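Local coordinates for francisella virulence factor (Francisella novicida, PDB 5EVF), which is of unknown biochemical function but probably contributes to the virulence of Francisella, at residues Q25-N30 and A76-Y81; Q43-T48 and Q97-A102. All coordinates share one frame; numbering follows the deposited sequence. Where two conformers were deposited one is given.

Contact 1 of 2, residues Q25-N30 and A76-Y81; sequences QVRVYN and AHEIKY
The carboxylate of Glu78 meets the Tyr29 ring at its edge, with CD 3.5 Å from CE1 and the two planes 84° apart. Lys80 CG also lies at the edge of this ring. The Arg27 guanidinium has Glu78 CB and His77 O over one face, the carbonyl oxygen offset toward the rim. At its edge, in plane, is Tyr29 OH, which takes a weak hydrogen bond from NE. Arg27 NH2 makes a salt bridge to Glu78 OE2 at 2.8 Å, on the anti side of the carboxylate. The bend of Arg27 at chi3 (-53°) places NE near the tyrosine hydroxyl. NH2 has a second acid partner, Asp105.

The backbones of strand 27-30 and residues 78-81 run parallel, at the 27-30 border of a mixed sheet that packs on helix 56-73. Arg27 N bonds to His77 O at 3.0 Å, and Ile79 N returns to Arg27 O. Tyr29 N and O then bond to Ile79 O and Tyr81 N. A water donates to both Gln25 O and His77 O. His77 and Glu78 form a classic beta bulge opposite Phe103.

On the helix face, Val28 CG2 lies 3.9 Å from Ile79 CG1, the two side chains side by side. Val28 CG1 reaches Tyr81 CE1 at 3.6 Å.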
loop_
_atom_site.group_PDB
_atom_site.type_symbol
_atom_site.label_atom_id
_atom_site.label_comp_id
_atom_site.label_asym_id
_atom_site.label_seq_id
_atom_site.Cartn_x
_atom_site.Cartn_y
_atom_site.Cartn_z
ATOM N N GLN A 25 -0.836 -10.480 11.072
ATOM C CA GLN A 25 -2.242 -10.628 11.416
ATOM C C GLN A 25 -3.110 -9.508 10.849
ATOM O O GLN A 25 -4.313 -9.470 11.134
ATOM C CB GLN A 25 -2.405 -10.718 12.937
ATOM C CG GLN A 25 -1.498 -11.767 13.609
ATOM C CD GLN A 25 -1.745 -13.210 13.149
ATOM O OE1 GLN A 25 -2.658 -13.888 13.637
ATOM N NE2 GLN A 25 -0.904 -13.697 12.234
ATOM N N VAL A 26 -2.537 -8.602 10.053
ATOM C CA VAL A 26 -3.342 -7.592 9.372
ATOM C C VAL A 26 -4.255 -8.272 8.365
ATOM O O VAL A 26 -3.811 -9.113 7.578
ATOM C CB VAL A 26 -2.434 -6.566 8.674
ATOM C CG1 VAL A 26 -3.262 -5.648 7.784
ATOM C CG2 VAL A 26 -1.641 -5.749 9.712
ATOM N N ARG A 27 -5.541 -7.909 8.379
ATOM C CA ARG A 27 -6.484 -8.426 7.400
ATOM C C ARG A 27 -6.424 -7.544 6.164
ATOM O O ARG A 27 -6.495 -6.316 6.273
ATOM C CB ARG A 27 -7.901 -8.454 7.969
ATOM C CG ARG A 27 -7.979 -9.188 9.305
ATOM C CD ARG A 27 -9.417 -9.404 9.768
ATOM N NE ARG A 27 -10.179 -8.163 9.777
ATOM C CZ ARG A 27 -10.308 -7.354 10.823
ATOM N NH1 ARG A 27 -9.734 -7.653 11.981
ATOM N NH2 ARG A 27 -11.023 -6.233 10.707
ATOM N N VAL A 28 -6.294 -8.171 5.000
ATOM C CA VAL A 28 -6.015 -7.455 3.761
ATOM C C VAL A 28 -7.154 -7.722 2.791
ATOM O O VAL A 28 -7.443 -8.882 2.477
ATOM C CB VAL A 28 -4.668 -7.886 3.162
ATOM C CG1 VAL A 28 -4.464 -7.257 1.809
ATOM C CG2 VAL A 28 -3.533 -7.533 4.116
ATOM N N TYR A 29 -7.777 -6.656 2.290
ATOM C CA TYR A 29 -8.901 -6.797 1.379
ATOM C C TYR A 29 -8.706 -5.914 0.151
ATOM O O TYR A 29 -8.009 -4.902 0.196
ATOM C CB TYR A 29 -10.215 -6.404 2.048
ATOM C CG TYR A 29 -10.489 -7.108 3.354
ATOM C CD1 TYR A 29 -10.490 -6.405 4.548
ATOM C CD2 TYR A 29 -10.743 -8.466 3.393
ATOM C CE1 TYR A 29 -10.753 -7.043 5.753
ATOM C CE2 TYR A 29 -11.004 -9.110 4.590
ATOM C CZ TYR A 29 -10.997 -8.393 5.762
ATOM O OH TYR A 29 -11.284 -9.033 6.959
ATOM N N ASN A 30 -9.364 -6.294 -0.945
ATOM C CA ASN A 30 -9.361 -5.445 -2.137
ATOM C C ASN A 30 -10.228 -4.200 -1.941
ATOM O O ASN A 30 -11.387 -4.295 -1.519
ATOM C CB ASN A 30 -9.878 -6.219 -3.347
ATOM C CG ASN A 30 -9.053 -7.415 -3.674
ATOM O OD1 ASN A 30 -7.914 -7.573 -3.205
ATOM N ND2 ASN A 30 -9.613 -8.286 -4.522
ATOM N N ALA A 76 -2.617 -0.529 12.335
ATOM C CA ALA A 76 -3.761 -1.006 11.567
ATOM C C ALA A 76 -4.084 -2.457 11.894
ATOM O O ALA A 76 -3.187 -3.296 12.036
ATOM C CB ALA A 76 -3.477 -0.883 10.073
ATOM N N HIS A 77 -5.381 -2.763 11.972
ATOM C CA HIS A 77 -5.846 -4.140 11.985
ATOM C C HIS A 77 -6.238 -4.651 10.607
ATOM O O HIS A 77 -6.297 -5.873 10.406
ATOM C CB HIS A 77 -7.041 -4.274 12.925
ATOM C CG HIS A 77 -6.702 -4.002 14.352
ATOM N ND1 HIS A 77 -7.480 -3.204 15.157
ATOM C CD2 HIS A 77 -5.667 -4.419 15.119
ATOM C CE1 HIS A 77 -6.943 -3.142 16.362
ATOM N NE2 HIS A 77 -5.843 -3.874 16.367
ATOM N N GLU A 78 -6.474 -3.752 9.656
ATOM C CA GLU A 78 -7.012 -4.116 8.353
ATOM C C GLU A 78 -6.570 -3.067 7.341
ATOM O O GLU A 78 -6.475 -1.886 7.669
ATOM C CB GLU A 78 -8.539 -4.224 8.445
ATOM C CG GLU A 78 -9.332 -3.992 7.189
ATOM C CD GLU A 78 -10.840 -4.041 7.463
ATOM O OE1 GLU A 78 -11.613 -3.713 6.555
ATOM O OE2 GLU A 78 -11.231 -4.417 8.582
ATOM N N ILE A 79 -6.304 -3.493 6.105
ATOM C CA ILE A 79 -6.091 -2.528 5.031
ATOM C C ILE A 79 -6.916 -2.960 3.834
ATOM O O ILE A 79 -7.112 -4.153 3.596
ATOM C CB ILE A 79 -4.618 -2.369 4.607
ATOM C CG1 ILE A 79 -4.041 -3.694 4.111
ATOM C CG2 ILE A 79 -3.800 -1.814 5.746
ATOM C CD1 ILE A 79 -2.649 -3.497 3.502
ATOM N N LYS A 80 -7.402 -1.970 3.083
ATOM C CA LYS A 80 -8.076 -2.181 1.809
ATOM C C LYS A 80 -7.254 -1.436 0.772
ATOM O O LYS A 80 -7.018 -0.236 0.931
ATOM C CB LYS A 80 -9.516 -1.660 1.847
ATOM C CG LYS A 80 -10.361 -2.232 2.990
ATOM C CD LYS A 80 -11.811 -1.729 2.911
ATOM C CE LYS A 80 -12.589 -2.064 4.186
ATOM N NZ LYS A 80 -13.925 -1.377 4.224
ATOM N N TYR A 81 -6.800 -2.135 -0.272
ATOM C CA TYR A 81 -5.804 -1.546 -1.150
ATOM C C TYR A 81 -6.139 -1.762 -2.624
ATOM O O TYR A 81 -6.966 -2.609 -3.000
ATOM C CB TYR A 81 -4.414 -2.135 -0.857
ATOM C CG TYR A 81 -4.288 -3.501 -1.467
ATOM C CD1 TYR A 81 -4.900 -4.607 -0.879
ATOM C CD2 TYR A 81 -3.623 -3.684 -2.677
ATOM C CE1 TYR A 81 -4.822 -5.870 -1.466
ATOM C CE2 TYR A 81 -3.554 -4.942 -3.268
ATOM C CZ TYR A 81 -4.157 -6.021 -2.660
ATOM O OH TYR A 81 -4.080 -7.266 -3.243
HETATM O O HOH W 1 -5.576 -7.464 12.563
#

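Contact 2 of 2, residues Q43-T48 and Q97-A102; sequences QVRTST and QLRGYA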
loop_
_atom_site.group_PDB
_atom_site.type_symbol
_atom_site.label_atom_id
_atom_site.label_comp_id
_atom_site.label_asym_id
_atom_site.label_seq_id
_atom_site.Cartn_x
_atom_site.Cartn_y
_atom_site.Cartn_z
ATOM N N GLN A 43 -4.208 6.519 5.439
ATOM C CA GLN A 43 -3.838 5.860 4.194
ATOM C C GLN A 43 -2.382 5.439 4.238
ATOM O O GLN A 43 -1.557 6.090 4.865
ATOM C CB GLN A 43 -3.995 6.773 2.973
ATOM C CG GLN A 43 -5.203 7.642 2.932
ATOM C CD GLN A 43 -5.117 8.680 1.823
ATOM O OE1 GLN A 43 -5.673 9.768 1.946
ATOM N NE2 GLN A 43 -4.401 8.357 0.748
ATOM N N VAL A 44 -2.075 4.353 3.538
ATOM C CA VAL A 44 -0.699 3.963 3.265
ATOM C C VAL A 44 -0.519 4.017 1.758
ATOM O O VAL A 44 -1.405 3.590 1.009
ATOM C CB VAL A 44 -0.374 2.563 3.835
ATOM C CG1 VAL A 44 -1.364 1.506 3.309
ATOM C CG2 VAL A 44 1.060 2.179 3.532
ATOM N N ARG A 45 0.593 4.598 1.311
ATOM C CA ARG A 45 0.903 4.680 -0.108
ATOM C C ARG A 45 2.306 4.143 -0.310
ATOM O O ARG A 45 3.240 4.580 0.368
ATOM C CB ARG A 45 0.787 6.112 -0.640
ATOM C CG ARG A 45 -0.590 6.741 -0.446
ATOM C CD ARG A 45 -0.663 8.096 -1.116
ATOM N NE ARG A 45 -1.951 8.745 -0.877
ATOM C CZ ARG A 45 -2.272 9.942 -1.356
ATOM N NH1 ARG A 45 -1.411 10.615 -2.108
ATOM N NH2 ARG A 45 -3.463 10.465 -1.089
ATOM N N THR A 46 2.454 3.179 -1.216
ATOM C CA THR A 46 3.780 2.667 -1.533
ATOM C C THR A 46 4.001 2.726 -3.037
ATOM O O THR A 46 3.057 2.816 -3.823
ATOM C CB THR A 46 3.979 1.230 -1.030
ATOM O OG1 THR A 46 2.930 0.394 -1.528
ATOM C CG2 THR A 46 3.935 1.192 0.473
ATOM N N SER A 47 5.268 2.675 -3.436
ATOM C CA SER A 47 5.539 2.710 -4.863
ATOM C C SER A 47 6.908 2.108 -5.137
ATOM O O SER A 47 7.818 2.195 -4.315
ATOM C CB SER A 47 5.463 4.135 -5.401
ATOM O OG SER A 47 6.521 4.907 -4.896
ATOM N N THR A 48 7.031 1.497 -6.312
ATOM C CA THR A 48 8.263 0.864 -6.769
ATOM C C THR A 48 8.456 1.217 -8.236
ATOM O O THR A 48 7.503 1.168 -9.011
ATOM C CB THR A 48 8.188 -0.660 -6.623
ATOM O OG1 THR A 48 7.770 -0.996 -5.297
ATOM C CG2 THR A 48 9.544 -1.320 -6.959
ATOM N N GLN A 97 2.211 1.980 -8.192
ATOM C CA GLN A 97 1.896 2.510 -6.880
ATOM C C GLN A 97 0.800 1.676 -6.241
ATOM O O GLN A 97 0.149 0.855 -6.889
ATOM C CB GLN A 97 1.489 3.980 -6.983
ATOM C CG GLN A 97 2.587 4.802 -7.631
ATOM C CD GLN A 97 2.373 6.295 -7.521
ATOM O OE1 GLN A 97 1.260 6.760 -7.276
ATOM N NE2 GLN A 97 3.446 7.061 -7.710
ATOM N N LEU A 98 0.635 1.867 -4.942
ATOM C CA LEU A 98 -0.455 1.247 -4.213
ATOM C C LEU A 98 -1.060 2.309 -3.315
ATOM O O LEU A 98 -0.326 3.087 -2.696
ATOM C CB LEU A 98 0.042 0.052 -3.376
ATOM C CG LEU A 98 -0.940 -0.611 -2.419
ATOM C CD1 LEU A 98 -0.519 -2.050 -2.209
ATOM C CD2 LEU A 98 -0.958 0.100 -1.080
ATOM N N ARG A 99 -2.389 2.328 -3.243
ATOM C CA ARG A 99 -3.134 3.155 -2.295
ATOM C C ARG A 99 -3.868 2.218 -1.355
ATOM O O ARG A 99 -4.615 1.345 -1.812
ATOM C CB ARG A 99 -4.120 4.062 -3.032
ATOM C CG ARG A 99 -5.077 4.850 -2.129
ATOM C CD ARG A 99 -4.369 6.055 -1.546
ATOM N NE ARG A 99 -3.976 7.000 -2.578
ATOM C CZ ARG A 99 -4.725 8.032 -2.978
ATOM N NH1 ARG A 99 -5.913 8.285 -2.416
ATOM N NH2 ARG A 99 -4.285 8.841 -3.941
ATOM N N GLY A 100 -3.631 2.370 -0.065
ATOM C CA GLY A 100 -4.275 1.531 0.932
ATOM C C GLY A 100 -4.947 2.407 1.967
ATOM O O GLY A 100 -4.490 3.517 2.242
ATOM N N TYR A 101 -6.086 1.941 2.458
ATOM C CA TYR A 101 -6.772 2.595 3.566
ATOM C C TYR A 101 -6.677 1.684 4.773
ATOM O O TYR A 101 -6.938 0.481 4.661
ATOM C CB TYR A 101 -8.221 2.905 3.209
ATOM C CG TYR A 101 -8.269 3.981 2.148
ATOM C CD1 TYR A 101 -8.435 5.304 2.511
ATOM C CD2 TYR A 101 -8.097 3.680 0.803
ATOM C CE1 TYR A 101 -8.454 6.300 1.584
ATOM C CE2 TYR A 101 -8.106 4.695 -0.153
ATOM C CZ TYR A 101 -8.300 5.998 0.256
ATOM O OH TYR A 101 -8.321 7.042 -0.647
ATOM N N ALA A 102 -6.286 2.255 5.913
ATOM C CA ALA A 102 -6.059 1.497 7.133
ATOM C C ALA A 102 -7.253 1.618 8.065
ATOM O O ALA A 102 -7.877 2.677 8.154
ATOM C CB ALA A 102 -4.803 1.990 7.851
#
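Gln43 runs beside Tyr101, and its CG is 3.8 Å from Tyr101 CE1. Gln43, Leu98 and Arg99 bury the most surface here. They lie on antiparallel strands in a two-layer alpha+beta arrangement, one helix packed on a mixed sheet. Helix 56-73 covers the face that carries Val44, Thr46 and Leu98. Gln43 CA also makes a CA-H...O contact to Gly100 O.

Leu98 points to the helix. Its CB packs against Thr46 OG1 at 3.4 Å, and that hydroxyl is hydrogen-bonded to Asn63 O. Leu98 also touches Asn63 and Ala67. Its backbone pairs with Thr46 through Leu98 N to Thr46 O at 2.8 Å and a longer return bond. Val44 and Gly100 form the next hydrogen-bonded pair.

Arg99 and Arg45 share the face away from the helix. The bends of Arg99 at chi2 (79°) and chi3 (64°) bring CD and NE toward Arg45. The two guanidinium groups stack flat, centres 3.5 Å apart and planes at 12°. The like charges would be expected to repel, yet NH2 of each arginine lies over the centre of the other group. Arg99 NH1 donates to Tyr101 OH at 3.2 Å, and the hydroxyl lies at the edge of the guanidinium, close to its plane.

From the N terminus, strand 6-12 comes first and forms one border of the sheet. Strand 27-30 follows at the other border, as the first half of contact 1. The chain then passes to strand 42-49, which holds the first half of contact 2. Helix 56-73 comes next and covers one face of the sheet. Residues 76-81 then close contact 1 around a loop that contains strand 42-49 and the helix. Residues 97-102 close contact 2 later, so the two contacts cross and do not nest. Strands 78-84 and 95-103 are antiparallel neighbours and join them. Lys80 O and Tyr101 N are 2.8 Å apart, a probable hydrogen bond, and Tyr81 packs on Leu98.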